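Local coordinates for protein alpha-glucosidase (PDB 6PNR) that probably hydrolyses alpha-glycosidic linkages to sulfoquinovose, acting as a glycoside hydrolase family 31 sulfoquinovosidase, at residues 84-89 against 221-226; 149-154 against 496-501. All coordinates share one frame; numbering follows the deposited sequence.

Contact 1 (84-89 against 221-226); sequences DENLCT and LERITT
N86 and R223 stack flat group on flat group where a turn at one end of an eight-stranded antiparallel sheet faces the helix 217-228. N86 lies in the connection between strands 77-83 and 87-94, a beta hairpin bridged by the disulfide C83-C88. The long axes of the two side chains cross at roughly a right angle, yet the amide and guanidinium planes are only 21° apart, so that the contact is made face against face. N86 CG sits 3.4 Å above the guanidinium plane of R223, displaced toward the rim. N86 CG lies 3.5 Å from R223 NH2, and N86 CB 4.0 Å from R223 CZ. On the helix side, R223 leaves with its CG anti to the carbonyl carbon (chi1 -58°) and stays extended as far as NE, a shape that carries the guanidinium from the helix out to the turn. Both residues also touch strand 208-213, which lies next to 87-94 in the sheet: the backbone of N86 bonds to that of C213, and R223 packs on E212. The chain runs from this strand into the helix, so N86 and R223 meet beside the exit from the sheet. At the base of the turn, D84 N donates to L87 O at 2.6 Å. One helical turn beyond each acceptor, two threonines fold back onto the helix: T225 OG1 reaches L221 O at 2.8 Å, and T226 OG1 and T226 N approach E222 O from opposite faces of its carbonyl plane, each at 2.9 Å.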
ATOM      1  N   ASP A  84      30.036  -7.676  30.229  1.00 59.93           N
ATOM      2  CA  ASP A  84      30.028  -8.281  31.558  1.00 64.04           C
ATOM      3  C   ASP A  84      29.513  -9.708  31.440  1.00 70.12           C
ATOM      4  O   ASP A  84      29.365 -10.233  30.329  1.00 69.69           O
ATOM      5  CB  ASP A  84      29.136  -7.501  32.533  1.00 57.74           C
ATOM      6  CG  ASP A  84      29.653  -6.102  32.811  1.00 74.97           C
ATOM      7  OD1 ASP A  84      30.854  -5.852  32.553  1.00 73.67           O
ATOM      8  OD2 ASP A  84      28.859  -5.253  33.294  1.00 70.64           O
ATOM      9  N   GLU A  85      29.208 -10.336  32.577  1.00 70.12           N
ATOM     10  CA  GLU A  85      28.555 -11.638  32.534  1.00 73.25           C
ATOM     11  C   GLU A  85      27.124 -11.536  32.018  1.00 70.37           C
ATOM     12  O   GLU A  85      26.590 -12.531  31.512  1.00 70.94           O
ATOM     13  CB  GLU A  85      28.564 -12.291  33.923  1.00 77.98           C
ATOM     14  CG  GLU A  85      28.319 -13.806  33.907  1.00 82.31           C
ATOM     15  CD  GLU A  85      27.440 -14.283  35.060  1.00 89.16           C
ATOM     16  OE1 GLU A  85      26.356 -13.693  35.264  1.00 85.68           O
ATOM     17  OE2 GLU A  85      27.832 -15.246  35.761  1.00 91.03           O
ATOM     18  N   ASN A  86      26.491 -10.364  32.128  1.00 55.66           N
ATOM     19  CA  ASN A  86      25.113 -10.212  31.682  1.00 53.96           C
ATOM     20  C   ASN A  86      24.851  -8.997  30.806  1.00 46.63           C
ATOM     21  O   ASN A  86      23.745  -8.900  30.259  1.00 42.78           O
ATOM     22  CB  ASN A  86      24.154 -10.146  32.882  1.00 51.00           C
ATOM     23  CG  ASN A  86      24.155 -11.421  33.703  1.00 61.27           C
ATOM     24  OD1 ASN A  86      24.529 -11.411  34.873  1.00 67.37           O
ATOM     25  ND2 ASN A  86      23.734 -12.523  33.094  1.00 57.92           N
ATOM     26  N   LEU A  87      25.806  -8.079  30.642  1.00 39.81           N
ATOM     27  CA  LEU A  87      25.549  -6.816  29.960  1.00 43.88           C
ATOM     28  C   LEU A  87      26.628  -6.530  28.931  1.00 48.30           C
ATOM     29  O   LEU A  87      27.817  -6.620  29.240  1.00 45.16           O
ATOM     30  CB  LEU A  87      25.475  -5.653  30.953  1.00 43.58           C
ATOM     31  CG  LEU A  87      25.339  -4.254  30.337  1.00 38.68           C
ATOM     32  CD1 LEU A  87      24.032  -4.127  29.544  1.00 38.65           C
ATOM     33  CD2 LEU A  87      25.421  -3.189  31.421  1.00 44.74           C
ATOM     34  N   CYS A  88      26.214  -6.159  27.720  1.00 39.67           N
ATOM     35  CA  CYS A  88      27.128  -5.665  26.697  1.00 39.29           C
ATOM     36  C   CYS A  88      26.586  -4.362  26.138  1.00 44.50           C
ATOM     37  O   CYS A  88      25.401  -4.272  25.798  1.00 37.76           O
ATOM     38  CB  CYS A  88      27.320  -6.670  25.559  1.00 44.56           C
ATOM     39  SG  CYS A  88      28.250  -8.163  25.994  1.00 64.08           S
ATOM     40  N   THR A  89      27.446  -3.357  26.048  1.00 38.95           N
ATOM     41  CA  THR A  89      27.099  -2.103  25.403  1.00 36.30           C
ATOM     42  C   THR A  89      28.015  -1.897  24.204  1.00 41.32           C
ATOM     43  O   THR A  89      29.207  -2.218  24.253  1.00 39.60           O
ATOM     44  CB  THR A  89      27.201  -0.914  26.367  1.00 45.23           C
ATOM     45  OG1 THR A  89      28.544  -0.785  26.847  1.00 45.22           O
ATOM     46  CG2 THR A  89      26.249  -1.105  27.555  1.00 45.04           C
ATOM     47  N   LEU A 221      12.969  -9.519  32.846  1.00 27.49           N
ATOM     48  CA  LEU A 221      12.130  -8.356  33.125  1.00 29.29           C
ATOM     49  C   LEU A 221      12.671  -7.550  34.300  1.00 33.81           C
ATOM     50  O   LEU A 221      12.544  -6.321  34.317  1.00 27.29           O
ATOM     51  CB  LEU A 221      10.686  -8.791  33.385  1.00 31.65           C
ATOM     52  CG  LEU A 221       9.724  -8.686  32.188  1.00 29.28           C
ATOM     53  CD1 LEU A 221       9.586  -7.227  31.760  1.00 27.08           C
ATOM     54  CD2 LEU A 221      10.196  -9.540  31.034  1.00 28.42           C
ATOM     55  N   GLU A 222      13.289  -8.215  35.283  1.00 29.56           N
ATOM     56  CA  GLU A 222      13.975  -7.482  36.348  1.00 32.47           C
ATOM     57  C   GLU A 222      15.065  -6.583  35.782  1.00 27.66           C
ATOM     58  O   GLU A 222      15.165  -5.408  36.148  1.00 30.04           O
ATOM     59  CB  GLU A 222      14.554  -8.462  37.371  1.00 30.27           C
ATOM     60  CG  GLU A 222      13.470  -9.262  38.055  1.00 33.20           C
ATOM     61  CD  GLU A 222      13.995 -10.456  38.845  1.00 46.12           C
ATOM     62  OE1 GLU A 222      15.202 -10.457  39.201  1.00 46.70           O
ATOM     63  OE2 GLU A 222      13.184 -11.386  39.116  1.00 38.23           O
ATOM     64  N   ARG A 223      15.875  -7.111  34.857  1.00 29.56           N
ATOM     65  CA  ARG A 223      16.935  -6.303  34.252  1.00 31.34           C
ATOM     66  C   ARG A 223      16.374  -5.198  33.355  1.00 33.84           C
ATOM     67  O   ARG A 223      16.879  -4.067  33.355  1.00 29.12           O
ATOM     68  CB  ARG A 223      17.882  -7.207  33.459  1.00 35.10           C
ATOM     69  CG  ARG A 223      18.521  -8.316  34.311  1.00 35.74           C
ATOM     70  CD  ARG A 223      19.857  -8.776  33.715  1.00 50.43           C
ATOM     71  NE  ARG A 223      20.310 -10.050  34.277  1.00 57.81           N
ATOM     72  CZ  ARG A 223      21.055 -10.167  35.369  1.00 61.67           C
ATOM     73  NH1 ARG A 223      21.446  -9.080  36.028  1.00 66.88           N
ATOM     74  NH2 ARG A 223      21.405 -11.372  35.803  1.00 64.18           N
ATOM     75  N   ILE A 224      15.352  -5.518  32.560  1.00 28.88           N
ATOM     76  CA  ILE A 224      14.743  -4.521  31.678  1.00 27.80           C
ATOM     77  C   ILE A 224      14.294  -3.305  32.482  1.00 26.27           C
ATOM     78  O   ILE A 224      14.566  -2.157  32.115  1.00 30.93           O
ATOM     79  CB  ILE A 224      13.575  -5.157  30.904  1.00 25.22           C
ATOM     80  CG1 ILE A 224      14.113  -6.028  29.762  1.00 28.59           C
ATOM     81  CG2 ILE A 224      12.597  -4.091  30.371  1.00 29.65           C
ATOM     82  CD1 ILE A 224      13.051  -6.855  29.041  1.00 28.48           C
ATOM     83  N   THR A 225      13.612  -3.545  33.598  1.00 24.56           N
ATOM     84  CA  THR A 225      13.041  -2.442  34.360  1.00 29.41           C
ATOM     85  C   THR A 225      14.061  -1.785  35.282  1.00 33.77           C
ATOM     86  O   THR A 225      13.913  -0.601  35.606  1.00 31.02           O
ATOM     87  CB  THR A 225      11.833  -2.930  35.157  1.00 29.60           C
ATOM     88  OG1 THR A 225      12.203  -4.061  35.956  1.00 29.31           O
ATOM     89  CG2 THR A 225      10.717  -3.342  34.204  1.00 29.90           C
ATOM     90  N   THR A 226      15.107  -2.510  35.704  1.00 31.31           N
ATOM     91  CA  THR A 226      16.234  -1.822  36.332  1.00 29.13           C
ATOM     92  C   THR A 226      16.800  -0.759  35.394  1.00 31.48           C
ATOM     93  O   THR A 226      17.147   0.347  35.826  1.00 30.59           O
ATOM     94  CB  THR A 226      17.323  -2.824  36.739  1.00 33.31           C
ATOM     95  OG1 THR A 226      16.832  -3.653  37.801  1.00 33.41           O
ATOM     96  CG2 THR A 226      18.585  -2.081  37.226  1.00 34.95           C
TER

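Contact 2 (149-154 against 496-501); sequences TWRSDV and SLFDNT. With SO4 (sulfate ion), chain E.
The backbones of R151, in helix 147-156, and F498, at the tip of a loop, come within 7.1 Å at their CA atoms, where a type I' turn from L497 to N500 is closed by N500 N bonding to L497 O and carries F498 with a positive phi. The side chain of F498 leaves the turn toward the helix, where its ring meets R151 and S152. R151 CB stands over one face in a CH-pi contact, 3.5 Å from the ring centroid and 4° off the normal, while S152 approaches the edge, its OG 3.4 Å from F498 CE2. That hydroxyl is engaged with the carbonyl oxygen of V148, and it meets the ring by packing. Beyond CB, the arginine bends at chi2 (-50°) and again at chi3, which takes its guanidinium away from the phenyl group to a salt bridge with E155 and brings NH1 3.4 Å above the plane of the W150 ring, out toward its rim. W150 in turn stacks on W150 of the second subunit, so the same helix also takes part in the subunit interface. Shortening F498 to an alanine removes the ring, which would probably leave R151 CB and S152 OG without their aromatic neighbour and open a gap between turn and helix. A sulfate, probably from the crystallisation liquor, accepts a nearly straight bond from F498 N to O1 (2.9 Å) and is also held by R527. The contact thus joins helix 147-156 to a loop between strand 490-491 and helix 504-514, within the TIM-barrel region of family 31, shortly after the pocket residue Y494.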
ATOM      1  N   THR A 149     -11.767  -0.051   7.895  1.00 24.01           N
ATOM      2  CA  THR A 149     -10.418   0.377   7.532  1.00 22.93           C
ATOM      3  C   THR A 149     -10.418   1.116   6.204  1.00 26.67           C
ATOM      4  O   THR A 149      -9.788   2.175   6.065  1.00 26.31           O
ATOM      5  CB  THR A 149      -9.478  -0.820   7.460  1.00 24.11           C
ATOM      6  OG1 THR A 149      -9.518  -1.554   8.691  1.00 24.47           O
ATOM      7  CG2 THR A 149      -8.041  -0.354   7.185  1.00 22.72           C
ATOM      8  N   TRP A 150     -11.096   0.553   5.202  1.00 25.73           N
ATOM      9  CA  TRP A 150     -11.129   1.177   3.885  1.00 24.93           C
ATOM     10  C   TRP A 150     -11.703   2.592   3.962  1.00 22.89           C
ATOM     11  O   TRP A 150     -11.074   3.549   3.496  1.00 24.74           O
ATOM     12  CB  TRP A 150     -11.919   0.298   2.909  1.00 27.62           C
ATOM     13  CG  TRP A 150     -12.096   0.926   1.556  1.00 24.57           C
ATOM     14  CD1 TRP A 150     -11.113   1.359   0.722  1.00 27.31           C
ATOM     15  CD2 TRP A 150     -13.331   1.206   0.906  1.00 25.11           C
ATOM     16  NE1 TRP A 150     -11.658   1.892  -0.412  1.00 27.52           N
ATOM     17  CE2 TRP A 150     -13.024   1.805  -0.327  1.00 28.41           C
ATOM     18  CE3 TRP A 150     -14.671   1.000   1.242  1.00 29.16           C
ATOM     19  CZ2 TRP A 150     -14.010   2.218  -1.223  1.00 26.80           C
ATOM     20  CZ3 TRP A 150     -15.654   1.398   0.341  1.00 25.93           C
ATOM     21  CH2 TRP A 150     -15.316   2.001  -0.869  1.00 28.43           C
ATOM     22  N   ARG A 151     -12.883   2.754   4.579  1.00 21.78           N
ATOM     23  CA  ARG A 151     -13.453   4.096   4.697  1.00 27.83           C
ATOM     24  C   ARG A 151     -12.543   5.009   5.514  1.00 26.21           C
ATOM     25  O   ARG A 151     -12.380   6.188   5.184  1.00 23.41           O
ATOM     26  CB  ARG A 151     -14.856   4.059   5.322  1.00 25.88           C
ATOM     27  CG  ARG A 151     -15.931   3.313   4.547  1.00 25.23           C
ATOM     28  CD  ARG A 151     -16.013   3.716   3.069  1.00 27.76           C
ATOM     29  NE  ARG A 151     -16.165   5.150   2.878  1.00 27.01           N
ATOM     30  CZ  ARG A 151     -15.946   5.775   1.726  1.00 34.10           C
ATOM     31  NH1 ARG A 151     -15.565   5.082   0.654  1.00 28.23           N
ATOM     32  NH2 ARG A 151     -16.081   7.092   1.647  1.00 33.62           N
ATOM     33  N   SER A 152     -11.911   4.478   6.568  1.00 26.71           N
ATOM     34  CA  SER A 152     -10.988   5.308   7.343  1.00 25.36           C
ATOM     35  C   SER A 152      -9.847   5.815   6.465  1.00 28.88           C
ATOM     36  O   SER A 152      -9.439   6.975   6.587  1.00 23.67           O
ATOM     37  CB  SER A 152     -10.443   4.541   8.548  1.00 24.71           C
ATOM     38  OG  SER A 152     -11.454   4.320   9.524  1.00 27.88           O
ATOM     39  N   ASP A 153      -9.334   4.967   5.560  1.00 23.83           N
ATOM     40  CA  ASP A 153      -8.325   5.419   4.599  1.00 28.14           C
ATOM     41  C   ASP A 153      -8.887   6.471   3.646  1.00 26.09           C
ATOM     42  O   ASP A 153      -8.264   7.511   3.424  1.00 24.61           O
ATOM     43  CB  ASP A 153      -7.781   4.246   3.779  1.00 25.53           C
ATOM     44  CG  ASP A 153      -6.818   3.373   4.560  1.00 29.72           C
ATOM     45  OD1 ASP A 153      -6.254   3.844   5.570  1.00 31.67           O
ATOM     46  OD2 ASP A 153      -6.621   2.211   4.142  1.00 37.28           O
ATOM     47  N   VAL A 154     -10.037   6.192   3.032  1.00 25.78           N
ATOM     48  CA  VAL A 154     -10.530   7.068   1.969  1.00 25.04           C
ATOM     49  C   VAL A 154     -10.827   8.462   2.512  1.00 26.82           C
ATOM     50  O   VAL A 154     -10.401   9.468   1.941  1.00 26.08           O
ATOM     51  CB  VAL A 154     -11.765   6.451   1.288  1.00 25.24           C
ATOM     52  CG1 VAL A 154     -12.444   7.487   0.335  1.00 27.72           C
ATOM     53  CG2 VAL A 154     -11.367   5.214   0.520  1.00 24.50           C
ATOM     54  N   SER A 496     -16.355   4.799  17.231  1.00 24.71           N
ATOM     55  CA  SER A 496     -17.542   4.468  16.452  1.00 23.78           C
ATOM     56  C   SER A 496     -17.542   5.335  15.202  1.00 23.61           C
ATOM     57  O   SER A 496     -17.621   6.565  15.298  1.00 26.23           O
ATOM     58  CB  SER A 496     -18.826   4.668  17.257  1.00 25.29           C
ATOM     59  OG  SER A 496     -19.984   4.474  16.437  1.00 24.56           O
ATOM     60  N   LEU A 497     -17.427   4.686  14.043  1.00 22.63           N
ATOM     61  CA  LEU A 497     -17.453   5.320  12.735  1.00 24.10           C
ATOM     62  C   LEU A 497     -18.014   4.325  11.723  1.00 27.32           C
ATOM     63  O   LEU A 497     -17.981   3.116  11.941  1.00 27.19           O
ATOM     64  CB  LEU A 497     -16.046   5.754  12.292  1.00 26.51           C
ATOM     65  CG  LEU A 497     -15.257   6.782  13.095  1.00 27.15           C
ATOM     66  CD1 LEU A 497     -13.844   6.908  12.527  1.00 28.23           C
ATOM     67  CD2 LEU A 497     -15.952   8.117  13.063  1.00 28.39           C
ATOM     68  N   PHE A 498     -18.526   4.847  10.606  1.00 29.97           N
ATOM     69  CA  PHE A 498     -18.819   4.048   9.406  1.00 28.84           C
ATOM     70  C   PHE A 498     -19.720   2.845   9.707  1.00 28.72           C
ATOM     71  O   PHE A 498     -19.423   1.708   9.329  1.00 33.30           O
ATOM     72  CB  PHE A 498     -17.509   3.604   8.743  1.00 28.01           C
ATOM     73  CG  PHE A 498     -16.559   4.746   8.449  1.00 26.14           C
ATOM     74  CD1 PHE A 498     -16.986   5.854   7.733  1.00 26.76           C
ATOM     75  CD2 PHE A 498     -15.254   4.714   8.903  1.00 26.19           C
ATOM     76  CE1 PHE A 498     -16.131   6.905   7.458  1.00 28.22           C
ATOM     77  CE2 PHE A 498     -14.388   5.772   8.644  1.00 24.79           C
ATOM     78  CZ  PHE A 498     -14.825   6.868   7.921  1.00 29.02           C
ATOM     79  N   ASP A 499     -20.812   3.096  10.431  1.00 27.15           N
ATOM     80  CA  ASP A 499     -21.825   2.099  10.788  1.00 36.96           C
ATOM     81  C   ASP A 499     -21.352   1.093  11.830  1.00 37.63           C
ATOM     82  O   ASP A 499     -21.960   0.026  11.993  1.00 39.28           O
ATOM     83  CB  ASP A 499     -22.335   1.346   9.554  1.00 34.77           C
ATOM     84  CG  ASP A 499     -22.884   2.285   8.496  1.00 44.65           C
ATOM     85  OD1 ASP A 499     -23.647   3.204   8.875  1.00 38.32           O
ATOM     86  OD2 ASP A 499     -22.526   2.116   7.307  1.00 48.57           O
ATOM     87  N   ASN A 500     -20.298   1.398  12.560  1.00 27.98           N
ATOM     88  CA  ASN A 500     -19.812   0.508  13.611  1.00 28.90           C
ATOM     89  C   ASN A 500     -20.162   1.122  14.962  1.00 28.69           C
ATOM     90  O   ASN A 500     -19.559   2.121  15.362  1.00 26.35           O
ATOM     91  CB  ASN A 500     -18.309   0.307  13.454  1.00 28.58           C
ATOM     92  CG  ASN A 500     -17.769  -0.803  14.326  1.00 30.21           C
ATOM     93  OD1 ASN A 500     -18.468  -1.771  14.620  1.00 32.80           O
ATOM     94  ND2 ASN A 500     -16.505  -0.675  14.730  1.00 31.10           N
ATOM     95  N   THR A 501     -21.137   0.540  15.661  1.00 23.79           N
ATOM     96  CA  THR A 501     -21.576   1.061  16.949  1.00 26.88           C
ATOM     97  C   THR A 501     -21.513  -0.034  17.998  1.00 28.51           C
ATOM     98  O   THR A 501     -21.668  -1.221  17.688  1.00 25.29           O
ATOM     99  CB  THR A 501     -23.018   1.646  16.904  1.00 30.34           C
ATOM    100  OG1 THR A 501     -23.934   0.655  16.415  1.00 28.69           O
ATOM    101  CG2 THR A 501     -23.088   2.898  16.007  1.00 28.54           C
TER
HETATM  102  S   SO4 E 703     -20.444   7.862   9.501  1.00 51.32           S
HETATM  103  O1  SO4 E 703     -19.224   7.670  10.284  1.00 39.14           O
HETATM  104  O2  SO4 E 703     -20.094   8.587   8.280  1.00 50.46           O
HETATM  105  O3  SO4 E 703     -21.008   6.549   9.184  1.00 44.90           O
HETATM  106  O4  SO4 E 703     -21.436   8.612  10.265  1.00 52.18           O

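Both contacts lie toward the outside of the subunit, on opposite sides of its centre and about 30 Å apart at their nearest atoms. Contact 1 is a surface contact with partly exposed side chains and belongs to the sheet and the helix that follows it in the chain. Contact 2 is partly buried, joins segments far more distant in sequence, and has a subunit interface at its helix. They share no strand or helix, although each sets a turn against a helix. Their chemistry differs accordingly: polar planar groups lie face to face in 84-89 with 221-226, whereas 149-154 with 496-501 rests on aliphatic and hydroxyl packing around an aromatic ring.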